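Local coordinates for enoyl-[acyl-carrier-protein] reductase [FMN] (Thermotoga maritima, PDB 5GVH) that binds flavin mononucleotide and probably reduces the enoyl double bond of acyl chains carried on acyl-carrier protein, with NADH as electron donor, at residues Phe68-Ile73 / Glu89-Val94; Gly171-Gly176 / Val190-Arg195; Thr194-Ser199 / Lys288-Ile293. All coordinates share one frame; numbering follows the deposited sequence.

Overall arrangement
All three contacts are buried and all reach FMN, but they lie at different places in a TIM barrel. Contact 1 joins neighbouring parallel strands 69-72 and 93-96 beside the flavin ring; contact 2, its centre about 20 Å away, works on the phosphate with loops and strand ends. Contacts 2 and 3 share T194 and R195 on helix 194-197, their centres about 10 Å apart. Contact 1 combines strand bonding with aliphatic and CH-pi packing. Contact 2 is dominated by backbone N-H groups and water around an anion, whereas contact 3 is mostly hydrocarbon against an arginine and a phenylalanine, tying the short helix to the start of helix 290-310.

Contact 1 of 3, residues Phe68-Ile73 / Glu89-Val94; sequences FGVNII and EKVPVV. With FMN (flavin mononucleotide), chain C.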
loop_
_atom_site.group_PDB
_atom_site.type_symbol
_atom_site.label_atom_id
_atom_site.label_comp_id
_atom_site.label_asym_id
_atom_site.label_seq_id
_atom_site.Cartn_x
_atom_site.Cartn_y
_atom_site.Cartn_z
ATOM N N PHE A 68 8.654 -11.309 -24.946
ATOM C CA PHE A 68 9.504 -11.051 -23.792
ATOM C C PHE A 68 9.882 -9.580 -23.827
ATOM O O PHE A 68 9.639 -8.881 -24.815
ATOM C CB PHE A 68 10.757 -11.933 -23.792
ATOM C CG PHE A 68 11.727 -11.620 -24.917
ATOM C CD1 PHE A 68 12.879 -10.881 -24.671
ATOM C CD2 PHE A 68 11.479 -12.062 -26.211
ATOM C CE1 PHE A 68 13.766 -10.583 -25.693
ATOM C CE2 PHE A 68 12.366 -11.778 -27.246
ATOM C CZ PHE A 68 13.514 -11.039 -26.988
ATOM N N GLY A 69 10.492 -9.112 -22.739
ATOM C CA GLY A 69 10.912 -7.732 -22.662
ATOM C C GLY A 69 12.309 -7.601 -22.090
ATOM O O GLY A 69 12.907 -8.571 -21.611
ATOM N N VAL A 70 12.818 -6.371 -22.134
ATOM C CA VAL A 70 14.102 -6.035 -21.529
ATOM C C VAL A 70 13.908 -4.804 -20.659
ATOM O O VAL A 70 13.187 -3.877 -21.048
ATOM C CB VAL A 70 15.193 -5.792 -22.596
ATOM C CG1 VAL A 70 16.482 -5.274 -21.956
ATOM C CG2 VAL A 70 15.450 -7.074 -23.393
ATOM N N ASN A 71 14.535 -4.804 -19.482
ATOM C CA ASN A 71 14.472 -3.690 -18.540
ATOM C C ASN A 71 15.794 -2.931 -18.528
ATOM O O ASN A 71 16.852 -3.532 -18.321
ATOM C CB ASN A 71 14.157 -4.175 -17.124
ATOM C CG ASN A 71 14.261 -3.052 -16.083
ATOM O OD1 ASN A 71 13.362 -2.228 -15.969
ATOM N ND2 ASN A 71 15.359 -3.019 -15.333
ATOM N N ILE A 72 15.724 -1.610 -18.700
ATOM C CA ILE A 72 16.897 -0.739 -18.720
ATOM C C ILE A 72 16.824 0.284 -17.586
ATOM O O ILE A 72 15.802 0.968 -17.419
ATOM C CB ILE A 72 17.022 -0.018 -20.073
ATOM C CG1 ILE A 72 17.211 -1.048 -21.203
ATOM C CG2 ILE A 72 18.165 0.985 -20.003
ATOM C CD1 ILE A 72 16.922 -0.519 -22.600
ATOM N N ILE A 73 17.925 0.422 -16.839
ATOM C CA ILE A 73 18.064 1.471 -15.826
ATOM C C ILE A 73 18.592 2.744 -16.484
ATOM O O ILE A 73 19.719 2.770 -16.992
ATOM C CB ILE A 73 18.997 1.036 -14.686
ATOM C CG1 ILE A 73 18.719 -0.399 -14.281
ATOM C CG2 ILE A 73 18.760 1.906 -13.462
ATOM C CD1 ILE A 73 17.337 -0.585 -13.760
ATOM N N GLU A 89 18.030 -5.746 -32.068
ATOM C CA GLU A 89 17.577 -7.108 -31.830
ATOM C C GLU A 89 16.061 -7.234 -31.856
ATOM O O GLU A 89 15.544 -8.332 -31.643
ATOM C CB GLU A 89 18.134 -7.652 -30.514
ATOM C CG GLU A 89 19.654 -7.690 -30.452
ATOM C CD GLU A 89 20.281 -8.390 -31.666
ATOM O OE1 GLU A 89 21.447 -8.069 -31.992
ATOM O OE2 GLU A 89 19.612 -9.240 -32.308
ATOM N N LYS A 90 15.354 -6.142 -32.148
ATOM C CA LYS A 90 13.894 -6.098 -32.269
ATOM C C LYS A 90 13.202 -6.670 -31.023
ATOM O O LYS A 90 12.237 -7.436 -31.102
ATOM C CB LYS A 90 13.422 -6.785 -33.565
ATOM C CG LYS A 90 13.349 -8.325 -33.583
ATOM C CD LYS A 90 12.621 -8.880 -34.821
ATOM C CE LYS A 90 12.729 -10.406 -34.903
ATOM N NZ LYS A 90 14.138 -10.869 -34.745
ATOM N N VAL A 91 13.684 -6.256 -29.853
ATOM C CA VAL A 91 13.054 -6.690 -28.598
ATOM C C VAL A 91 11.598 -6.230 -28.576
ATOM O O VAL A 91 11.312 -5.051 -28.868
ATOM C CB VAL A 91 13.828 -6.148 -27.389
ATOM C CG1 VAL A 91 12.994 -6.282 -26.113
ATOM C CG2 VAL A 91 15.151 -6.897 -27.243
ATOM N N PRO A 92 10.640 -7.116 -28.276
ATOM C CA PRO A 92 9.222 -6.732 -28.414
ATOM C C PRO A 92 8.772 -5.665 -27.431
ATOM O O PRO A 92 7.982 -4.787 -27.809
ATOM C CB PRO A 92 8.473 -8.052 -28.170
ATOM C CG PRO A 92 9.490 -9.127 -28.277
ATOM C CD PRO A 92 10.805 -8.531 -27.909
ATOM N N VAL A 93 9.220 -5.733 -26.172
ATOM C CA VAL A 93 8.790 -4.818 -25.115
ATOM C C VAL A 93 10.016 -4.350 -24.340
ATOM O O VAL A 93 10.846 -5.162 -23.908
ATOM C CB VAL A 93 7.771 -5.487 -24.161
ATOM C CG1 VAL A 93 7.324 -4.519 -23.062
ATOM C CG2 VAL A 93 6.570 -6.004 -24.931
ATOM N N VAL A 94 10.131 -3.038 -24.148
ATOM C CA VAL A 94 11.187 -2.466 -23.319
ATOM C C VAL A 94 10.552 -1.868 -22.070
ATOM O O VAL A 94 9.563 -1.131 -22.159
ATOM C CB VAL A 94 12.011 -1.410 -24.078
ATOM C CG1 VAL A 94 12.792 -0.543 -23.108
ATOM C CG2 VAL A 94 12.964 -2.086 -25.043
HETATM N N1 FMN C . 13.047 -2.700 -11.135
HETATM C C2 FMN C . 13.667 -1.997 -12.158
HETATM O O2 FMN C . 13.065 -1.164 -12.838
HETATM N N3 FMN C . 14.988 -2.224 -12.429
HETATM C C4 FMN C . 15.707 -3.144 -11.705
HETATM O O4 FMN C . 16.896 -3.314 -11.975
HETATM C C4A FMN C . 15.092 -3.852 -10.680
HETATM N N5 FMN C . 15.814 -4.776 -9.951
HETATM C C5A FMN C . 15.199 -5.498 -8.947
HETATM C C6 FMN C . 15.940 -6.435 -8.235
HETATM C C7 FMN C . 15.348 -7.172 -7.224
HETATM C C7M FMN C . 16.172 -8.172 -6.466
HETATM C C8 FMN C . 13.999 -6.971 -6.916
HETATM C C8M FMN C . 13.351 -7.757 -5.811
HETATM C C9 FMN C . 13.253 -6.031 -7.629
HETATM C C9A FMN C . 13.850 -5.288 -8.653
HETATM N N10 FMN C . 13.123 -4.351 -9.384
HETATM C C10 FMN C . 13.747 -3.631 -10.392
HETATM C "C1'" FMN C . 11.667 -4.122 -9.083
HETATM C "C2'" FMN C . 10.827 -5.157 -9.826
HETATM O "O2'" FMN C . 10.923 -4.927 -11.212
HETATM C "C3'" FMN C . 9.351 -5.088 -9.456
HETATM O "O3'" FMN C . 8.816 -3.894 -9.985
HETATM C "C4'" FMN C . 9.125 -5.193 -7.953
HETATM O "O4'" FMN C . 9.809 -6.333 -7.491
HETATM C "C5'" FMN C . 7.653 -5.393 -7.614
HETATM O "O5'" FMN C . 7.504 -5.609 -6.221
HETATM P P FMN C . 7.324 -7.076 -5.553
HETATM O O1P FMN C . 6.492 -6.916 -4.291
HETATM O O2P FMN C . 6.655 -8.050 -6.491
HETATM O O3P FMN C . 8.686 -7.581 -5.136
#
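P92 sets its CD over one face of the F68 ring, 3.9 Å from the ring centroid and 19° off the normal, a CH-pi contact displaced toward the rim. The two side chains cross at about a right angle. F68 leaves its backbone pointing away from 89-94, but its CG sits between the backbone N and the carbonyl carbon (chi1 67°), and this turn brings the ring back to the proline. V91 serves two partners: its CG2 nears the same ring obliquely, 4.2 Å from F68 CE1, and its CG1 packs on V70 CG2 at 3.7 Å. Further along, I72 CD1 touches V94 CG1 at 4.2 Å. Beneath these side chains the strands pair in parallel, G69 with V93 and V70 with V94. V70 N donates to V93 O at 2.9 Å, although the acceptor is less surely placed; the bond from V93 N to F68 O is weak, and V94 CA makes a CA-H...O contact with V70 O at 3.3 Å. Outside this shell, L53, I57 and L60 of helix 50-61 cover V70, V91 and F68, while C86 of helix 79-88 packs on V70, I72 and V94. The backbone O of N71 accepts a bond from S45 OG. At this far end of 68-73 the N71 amide lies beside the flavin pyrimidine ring, its CG 3.8 Å from FMN N3. A leucine in place of N71 would probably leave the N3 and O2 region of the flavin facing hydrocarbon, without its polar neighbour. I73 CD1 also lies against this part of the ring. Strand 69-72, helix 79-88 and strand 93-96 form a beta-alpha-beta unit of the TIM barrel, with cofactor-contacting residues at and just beyond the C-terminal end of the first strand.

Contact 2 of 3, residues Gly171-Gly176 / Val190-Arg195; sequences GGIADG and VQMGTR. With FMN (flavin mononucleotide), chain C.
I173 meets M192 at about a right angle, its CG2 4.0 Å from M192 CG, and the same methyl reaches V190 CB at 4.1 Å. CG1 lies anti to the carbonyl carbon, which leaves CG2 anti to the backbone N and directed at V190 and M192. With chi2 extended (177°), M192 carries SD to A174 CA. R195, bent at chi2, runs its CD past A174 O at 3.6 Å, and a second bend at chi3 turns the guanidinium away toward A198 O. On the cofactor side the backbone takes over. G172 N gives FMN O1P a nearly straight bond (2.9 Å, 168°), G193 N does the same for O2P (172°), and T194 grips O3P twice, through N and through OG1 at 2.5 Å. Water 2 joins I173 O and R195 N to O2P; water 1 accepts from G171 N and I173 N. G171 and G172 adopt backbone angles suited to glycine. This is the phosphate site found in many TIM barrels at the C-terminal ends of the last two barrel strands, here 167-170 and 190-192: amide N-H groups and the start of helix 194-197 would help balance the anion's charge, while the R195 guanidinium is directed away from it.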
loop_
_atom_site.group_PDB
_atom_site.type_symbol
_atom_site.label_atom_id
_atom_site.label_comp_id
_atom_site.label_asym_id
_atom_site.label_seq_id
_atom_site.Cartn_x
_atom_site.Cartn_y
_atom_site.Cartn_z
ATOM N N GLY A 171 4.245 -4.141 -7.089
ATOM C CA GLY A 171 4.546 -3.883 -5.693
ATOM C C GLY A 171 3.525 -4.465 -4.734
ATOM O O GLY A 171 2.405 -3.955 -4.594
ATOM N N GLY A 172 3.909 -5.551 -4.069
ATOM C CA GLY A 172 3.035 -6.218 -3.129
ATOM C C GLY A 172 2.136 -7.289 -3.711
ATOM O O GLY A 172 1.325 -7.854 -2.960
ATOM N N ILE A 173 2.238 -7.595 -5.017
ATOM C CA ILE A 173 1.386 -8.612 -5.629
ATOM C C ILE A 173 2.103 -9.957 -5.591
ATOM O O ILE A 173 3.207 -10.104 -6.139
ATOM C CB ILE A 173 0.994 -8.246 -7.073
ATOM C CG1 ILE A 173 0.108 -7.003 -7.133
ATOM C CG2 ILE A 173 0.183 -9.373 -7.668
ATOM C CD1 ILE A 173 0.836 -5.709 -7.387
ATOM N N ALA A 174 1.461 -10.952 -4.965
ATOM C CA ALA A 174 2.078 -12.267 -4.866
ATOM C C ALA A 174 1.107 -13.424 -5.035
ATOM O O ALA A 174 1.540 -14.576 -4.931
ATOM C CB ALA A 174 2.816 -12.401 -3.524
ATOM N N ASP A 175 -0.169 -13.176 -5.316
ATOM C CA ASP A 175 -1.156 -14.246 -5.393
ATOM C C ASP A 175 -2.373 -13.718 -6.147
ATOM O O ASP A 175 -2.402 -12.560 -6.579
ATOM C CB ASP A 175 -1.506 -14.765 -3.988
ATOM C CG ASP A 175 -1.872 -13.642 -3.010
ATOM O OD1 ASP A 175 -1.563 -13.768 -1.801
ATOM O OD2 ASP A 175 -2.491 -12.643 -3.444
ATOM N N GLY A 176 -3.392 -14.570 -6.283
ATOM C CA GLY A 176 -4.599 -14.187 -6.999
ATOM C C GLY A 176 -5.417 -13.087 -6.343
ATOM O O GLY A 176 -6.132 -12.354 -7.035
ATOM N N VAL A 190 -0.613 -7.310 -13.861
ATOM C CA VAL A 190 0.236 -7.201 -12.678
ATOM C C VAL A 190 1.670 -7.565 -13.033
ATOM O O VAL A 190 1.930 -8.350 -13.950
ATOM C CB VAL A 190 -0.265 -8.077 -11.505
ATOM C CG1 VAL A 190 -1.665 -7.608 -11.042
ATOM C CG2 VAL A 190 -0.249 -9.558 -11.865
ATOM N N GLN A 191 2.606 -6.960 -12.304
ATOM C CA GLN A 191 4.028 -7.259 -12.398
ATOM C C GLN A 191 4.542 -7.694 -11.027
ATOM O O GLN A 191 4.277 -7.030 -10.015
ATOM C CB GLN A 191 4.805 -6.043 -12.912
ATOM C CG GLN A 191 6.302 -6.093 -12.639
ATOM C CD GLN A 191 7.064 -4.909 -13.237
ATOM O OE1 GLN A 191 7.221 -4.824 -14.447
ATOM N NE2 GLN A 191 7.555 -4.006 -12.384
ATOM N N MET A 192 5.268 -8.807 -10.998
ATOM C CA MET A 192 5.794 -9.379 -9.766
ATOM C C MET A 192 7.303 -9.532 -9.879
ATOM O O MET A 192 7.831 -9.831 -10.955
ATOM C CB MET A 192 5.151 -10.749 -9.463
ATOM C CG MET A 192 3.697 -10.675 -9.008
ATOM S SD MET A 192 2.902 -12.277 -8.737
ATOM C CE MET A 192 2.059 -12.444 -10.296
ATOM N N GLY A 193 7.996 -9.314 -8.772
ATOM C CA GLY A 193 9.418 -9.571 -8.728
ATOM C C GLY A 193 9.758 -10.617 -7.692
ATOM O O GLY A 193 10.247 -11.697 -8.040
ATOM N N THR A 194 9.480 -10.309 -6.415
ATOM C CA THR A 194 9.825 -11.213 -5.317
ATOM C C THR A 194 9.162 -12.577 -5.483
ATOM O O THR A 194 9.785 -13.605 -5.210
ATOM C CB THR A 194 9.441 -10.592 -3.961
ATOM O OG1 THR A 194 10.026 -9.286 -3.826
ATOM C CG2 THR A 194 9.926 -11.465 -2.788
ATOM N N ARG A 195 7.898 -12.609 -5.920
ATOM C CA ARG A 195 7.231 -13.891 -6.155
ATOM C C ARG A 195 7.954 -14.737 -7.213
ATOM O O ARG A 195 7.953 -15.971 -7.128
ATOM C CB ARG A 195 5.774 -13.648 -6.557
ATOM C CG ARG A 195 5.002 -14.866 -7.059
ATOM C CD ARG A 195 4.690 -15.876 -5.963
ATOM N NE ARG A 195 5.846 -16.691 -5.606
ATOM C CZ ARG A 195 5.794 -17.759 -4.816
ATOM N NH1 ARG A 195 4.632 -18.150 -4.303
ATOM N NH2 ARG A 195 6.901 -18.438 -4.544
HETATM N N1 FMN C . 13.047 -2.700 -11.135
HETATM C C2 FMN C . 13.667 -1.997 -12.158
HETATM O O2 FMN C . 13.065 -1.164 -12.838
HETATM N N3 FMN C . 14.988 -2.224 -12.429
HETATM C C4 FMN C . 15.707 -3.144 -11.705
HETATM O O4 FMN C . 16.896 -3.314 -11.975
HETATM C C4A FMN C . 15.092 -3.852 -10.680
HETATM N N5 FMN C . 15.814 -4.776 -9.951
HETATM C C5A FMN C . 15.199 -5.498 -8.947
HETATM C C6 FMN C . 15.940 -6.435 -8.235
HETATM C C7 FMN C . 15.348 -7.172 -7.224
HETATM C C7M FMN C . 16.172 -8.172 -6.466
HETATM C C8 FMN C . 13.999 -6.971 -6.916
HETATM C C8M FMN C . 13.351 -7.757 -5.811
HETATM C C9 FMN C . 13.253 -6.031 -7.629
HETATM C C9A FMN C . 13.850 -5.288 -8.653
HETATM N N10 FMN C . 13.123 -4.351 -9.384
HETATM C C10 FMN C . 13.747 -3.631 -10.392
HETATM C "C1'" FMN C . 11.667 -4.122 -9.083
HETATM C "C2'" FMN C . 10.827 -5.157 -9.826
HETATM O "O2'" FMN C . 10.923 -4.927 -11.212
HETATM C "C3'" FMN C . 9.351 -5.088 -9.456
HETATM O "O3'" FMN C . 8.816 -3.894 -9.985
HETATM C "C4'" FMN C . 9.125 -5.193 -7.953
HETATM O "O4'" FMN C . 9.809 -6.333 -7.491
HETATM C "C5'" FMN C . 7.653 -5.393 -7.614
HETATM O "O5'" FMN C . 7.504 -5.609 -6.221
HETATM P P FMN C . 7.324 -7.076 -5.553
HETATM O O1P FMN C . 6.492 -6.916 -4.291
HETATM O O2P FMN C . 6.655 -8.050 -6.491
HETATM O O3P FMN C . 8.686 -7.581 -5.136
HETATM O O HOH W 1 4.211 -7.005 -7.220
HETATM O O HOH W 2 6.103 -10.449 -5.683
#

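Contact 3 of 3, residues Thr194-Ser199 / Lys288-Ile293; sequences TRFVAS and KPVKQI. With FMN (flavin mononucleotide), chain C.
The R195 guanidinium carries I293 CD1 over one face, 3.9 Å from R195 NE, while K288 CD comes in obliquely to within 3.4 Å of R195 NH1. The F196 ring is likewise met obliquely, by V290 CG1 at 4.1 Å from F196 CE2 and by I293 CG2. I293 thus serves both flat groups, and its CG2 also packs on R195 CG at 3.7 Å. The isoleucine is extended beyond CB (chi2 175°), which carries CD1 on to S199 CB as well. The bond from R195 NH2 to A198 O is bent (2.8 Å, 131°), with the acceptor 20° out of the guanidinium plane; E286 O is a second acceptor for NH2. These two bonds hold the group's rotation, although the buried NE has no partner. K288 NZ stays apart from the like charge of R195 and pairs with D296, leaving the lysine's aliphatic part to pack on the arginine. S199, the last residue of the inverse gamma turn centred on A198, bonds F196 O through OG from above the carbonyl plane at 2.7 Å, and V290 CG2 rests against this serine at 3.7 Å from S199 OG. A CA-H...O contact from S199 CA to K288 O joins the two backbones. Around the contact, V34 of helix 28-36 packs on both F196 and V290, I17 and M19 of strand 17-19 lie against the F196 side chain, and E201 takes the V290 N-H at the start of helix 290-310. Helix 194-197 thus sits between strand 17-19, reached through F196, and the start of helix 290-310, with helix 28-36 alongside.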
loop_
_atom_site.group_PDB
_atom_site.type_symbol
_atom_site.label_atom_id
_atom_site.label_comp_id
_atom_site.label_asym_id
_atom_site.label_seq_id
_atom_site.Cartn_x
_atom_site.Cartn_y
_atom_site.Cartn_z
ATOM N N THR A 194 9.480 -10.309 -6.415
ATOM C CA THR A 194 9.825 -11.213 -5.317
ATOM C C THR A 194 9.162 -12.577 -5.483
ATOM O O THR A 194 9.785 -13.605 -5.210
ATOM C CB THR A 194 9.441 -10.592 -3.961
ATOM O OG1 THR A 194 10.026 -9.286 -3.826
ATOM C CG2 THR A 194 9.926 -11.465 -2.788
ATOM N N ARG A 195 7.898 -12.609 -5.920
ATOM C CA ARG A 195 7.231 -13.891 -6.155
ATOM C C ARG A 195 7.954 -14.737 -7.213
ATOM O O ARG A 195 7.953 -15.971 -7.128
ATOM C CB ARG A 195 5.774 -13.648 -6.557
ATOM C CG ARG A 195 5.002 -14.866 -7.059
ATOM C CD ARG A 195 4.690 -15.876 -5.963
ATOM N NE ARG A 195 5.846 -16.691 -5.606
ATOM C CZ ARG A 195 5.794 -17.759 -4.816
ATOM N NH1 ARG A 195 4.632 -18.150 -4.303
ATOM N NH2 ARG A 195 6.901 -18.438 -4.544
ATOM N N PHE A 196 8.581 -14.109 -8.207
ATOM C CA PHE A 196 9.273 -14.869 -9.249
ATOM C C PHE A 196 10.726 -15.176 -8.911
ATOM O O PHE A 196 11.321 -16.048 -9.548
ATOM C CB PHE A 196 9.208 -14.129 -10.590
ATOM C CG PHE A 196 7.901 -14.329 -11.348
ATOM C CD1 PHE A 196 7.280 -13.256 -11.987
ATOM C CD2 PHE A 196 7.315 -15.586 -11.445
ATOM C CE1 PHE A 196 6.096 -13.429 -12.700
ATOM C CE2 PHE A 196 6.124 -15.761 -12.149
ATOM C CZ PHE A 196 5.512 -14.678 -12.774
ATOM N N VAL A 197 11.321 -14.480 -7.944
ATOM C CA VAL A 197 12.612 -14.918 -7.422
ATOM C C VAL A 197 12.443 -16.222 -6.646
ATOM O O VAL A 197 13.322 -17.094 -6.662
ATOM C CB VAL A 197 13.239 -13.813 -6.547
ATOM C CG1 VAL A 197 14.585 -14.263 -5.958
ATOM C CG2 VAL A 197 13.394 -12.512 -7.339
ATOM N N ALA A 198 11.304 -16.378 -5.962
ATOM C CA ALA A 198 11.020 -17.556 -5.139
ATOM C C ALA A 198 10.418 -18.680 -5.991
ATOM O O ALA A 198 9.369 -19.251 -5.687
ATOM C CB ALA A 198 10.102 -17.181 -3.982
ATOM N N SER A 199 11.111 -18.985 -7.085
ATOM C CA SER A 199 10.702 -20.029 -8.012
ATOM C C SER A 199 11.880 -20.957 -8.261
ATOM O O SER A 199 13.039 -20.553 -8.136
ATOM C CB SER A 199 10.216 -19.452 -9.340
ATOM O OG SER A 199 11.269 -18.759 -9.982
ATOM N N LYS A 288 7.984 -22.488 -5.763
ATOM C CA LYS A 288 7.129 -23.149 -6.737
ATOM C C LYS A 288 7.691 -22.952 -8.137
ATOM O O LYS A 288 8.378 -21.962 -8.388
ATOM C CB LYS A 288 5.696 -22.595 -6.665
ATOM C CG LYS A 288 5.112 -22.613 -5.259
ATOM C CD LYS A 288 4.109 -21.481 -5.030
ATOM C CE LYS A 288 2.891 -21.615 -5.939
ATOM N NZ LYS A 288 2.120 -22.867 -5.682
ATOM N N PRO A 289 7.435 -23.881 -9.062
ATOM C CA PRO A 289 7.827 -23.647 -10.456
ATOM C C PRO A 289 7.017 -22.513 -11.058
ATOM O O PRO A 289 5.874 -22.265 -10.672
ATOM C CB PRO A 289 7.524 -24.982 -11.147
ATOM C CG PRO A 289 6.554 -25.660 -10.258
ATOM C CD PRO A 289 6.907 -25.240 -8.869
ATOM N N VAL A 290 7.619 -21.828 -12.031
ATOM C CA VAL A 290 7.016 -20.602 -12.543
ATOM C C VAL A 290 5.623 -20.865 -13.102
ATOM O O VAL A 290 4.692 -20.085 -12.868
ATOM C CB VAL A 290 7.941 -19.945 -13.583
ATOM C CG1 VAL A 290 7.159 -18.981 -14.461
ATOM C CG2 VAL A 290 9.063 -19.206 -12.868
ATOM N N LYS A 291 5.441 -21.968 -13.827
ATOM C CA LYS A 291 4.125 -22.213 -14.410
ATOM C C LYS A 291 3.081 -22.464 -13.329
ATOM O O LYS A 291 1.929 -22.039 -13.460
ATOM C CB LYS A 291 4.166 -23.385 -15.390
ATOM C CG LYS A 291 2.794 -23.654 -16.021
ATOM C CD LYS A 291 2.893 -24.440 -17.313
ATOM C CE LYS A 291 2.562 -25.904 -17.073
ATOM N NZ LYS A 291 1.200 -26.099 -16.488
ATOM N N GLN A 292 3.469 -23.151 -12.255
ATOM C CA GLN A 292 2.542 -23.400 -11.158
ATOM C C GLN A 292 2.127 -22.097 -10.484
ATOM O O GLN A 292 0.958 -21.917 -10.123
ATOM C CB GLN A 292 3.186 -24.354 -10.155
ATOM C CG GLN A 292 2.547 -24.344 -8.792
ATOM C CD GLN A 292 2.692 -25.671 -8.089
ATOM O OE1 GLN A 292 2.137 -26.676 -8.532
ATOM N NE2 GLN A 292 3.441 -25.690 -6.990
ATOM N N ILE A 293 3.080 -21.178 -10.310
ATOM C CA ILE A 293 2.788 -19.863 -9.746
ATOM C C ILE A 293 1.702 -19.165 -10.556
ATOM O O ILE A 293 0.716 -18.657 -10.005
ATOM C CB ILE A 293 4.073 -19.021 -9.689
ATOM C CG1 ILE A 293 5.109 -19.686 -8.778
ATOM C CG2 ILE A 293 3.769 -17.613 -9.225
ATOM C CD1 ILE A 293 6.440 -18.981 -8.761
HETATM N N1 FMN C . 13.047 -2.700 -11.135
HETATM C C2 FMN C . 13.667 -1.997 -12.158
HETATM O O2 FMN C . 13.065 -1.164 -12.838
HETATM N N3 FMN C . 14.988 -2.224 -12.429
HETATM C C4 FMN C . 15.707 -3.144 -11.705
HETATM O O4 FMN C . 16.896 -3.314 -11.975
HETATM C C4A FMN C . 15.092 -3.852 -10.680
HETATM N N5 FMN C . 15.814 -4.776 -9.951
HETATM C C5A FMN C . 15.199 -5.498 -8.947
HETATM C C6 FMN C . 15.940 -6.435 -8.235
HETATM C C7 FMN C . 15.348 -7.172 -7.224
HETATM C C7M FMN C . 16.172 -8.172 -6.466
HETATM C C8 FMN C . 13.999 -6.971 -6.916
HETATM C C8M FMN C . 13.351 -7.757 -5.811
HETATM C C9 FMN C . 13.253 -6.031 -7.629
HETATM C C9A FMN C . 13.850 -5.288 -8.653
HETATM N N10 FMN C . 13.123 -4.351 -9.384
HETATM C C10 FMN C . 13.747 -3.631 -10.392
HETATM C "C1'" FMN C . 11.667 -4.122 -9.083
HETATM C "C2'" FMN C . 10.827 -5.157 -9.826
HETATM O "O2'" FMN C . 10.923 -4.927 -11.212
HETATM C "C3'" FMN C . 9.351 -5.088 -9.456
HETATM O "O3'" FMN C . 8.816 -3.894 -9.985
HETATM C "C4'" FMN C . 9.125 -5.193 -7.953
HETATM O "O4'" FMN C . 9.809 -6.333 -7.491
HETATM C "C5'" FMN C . 7.653 -5.393 -7.614
HETATM O "O5'" FMN C . 7.504 -5.609 -6.221
HETATM P P FMN C . 7.324 -7.076 -5.553
HETATM O O1P FMN C . 6.492 -6.916 -4.291
HETATM O O2P FMN C . 6.655 -8.050 -6.491
HETATM O O3P FMN C . 8.686 -7.581 -5.136
#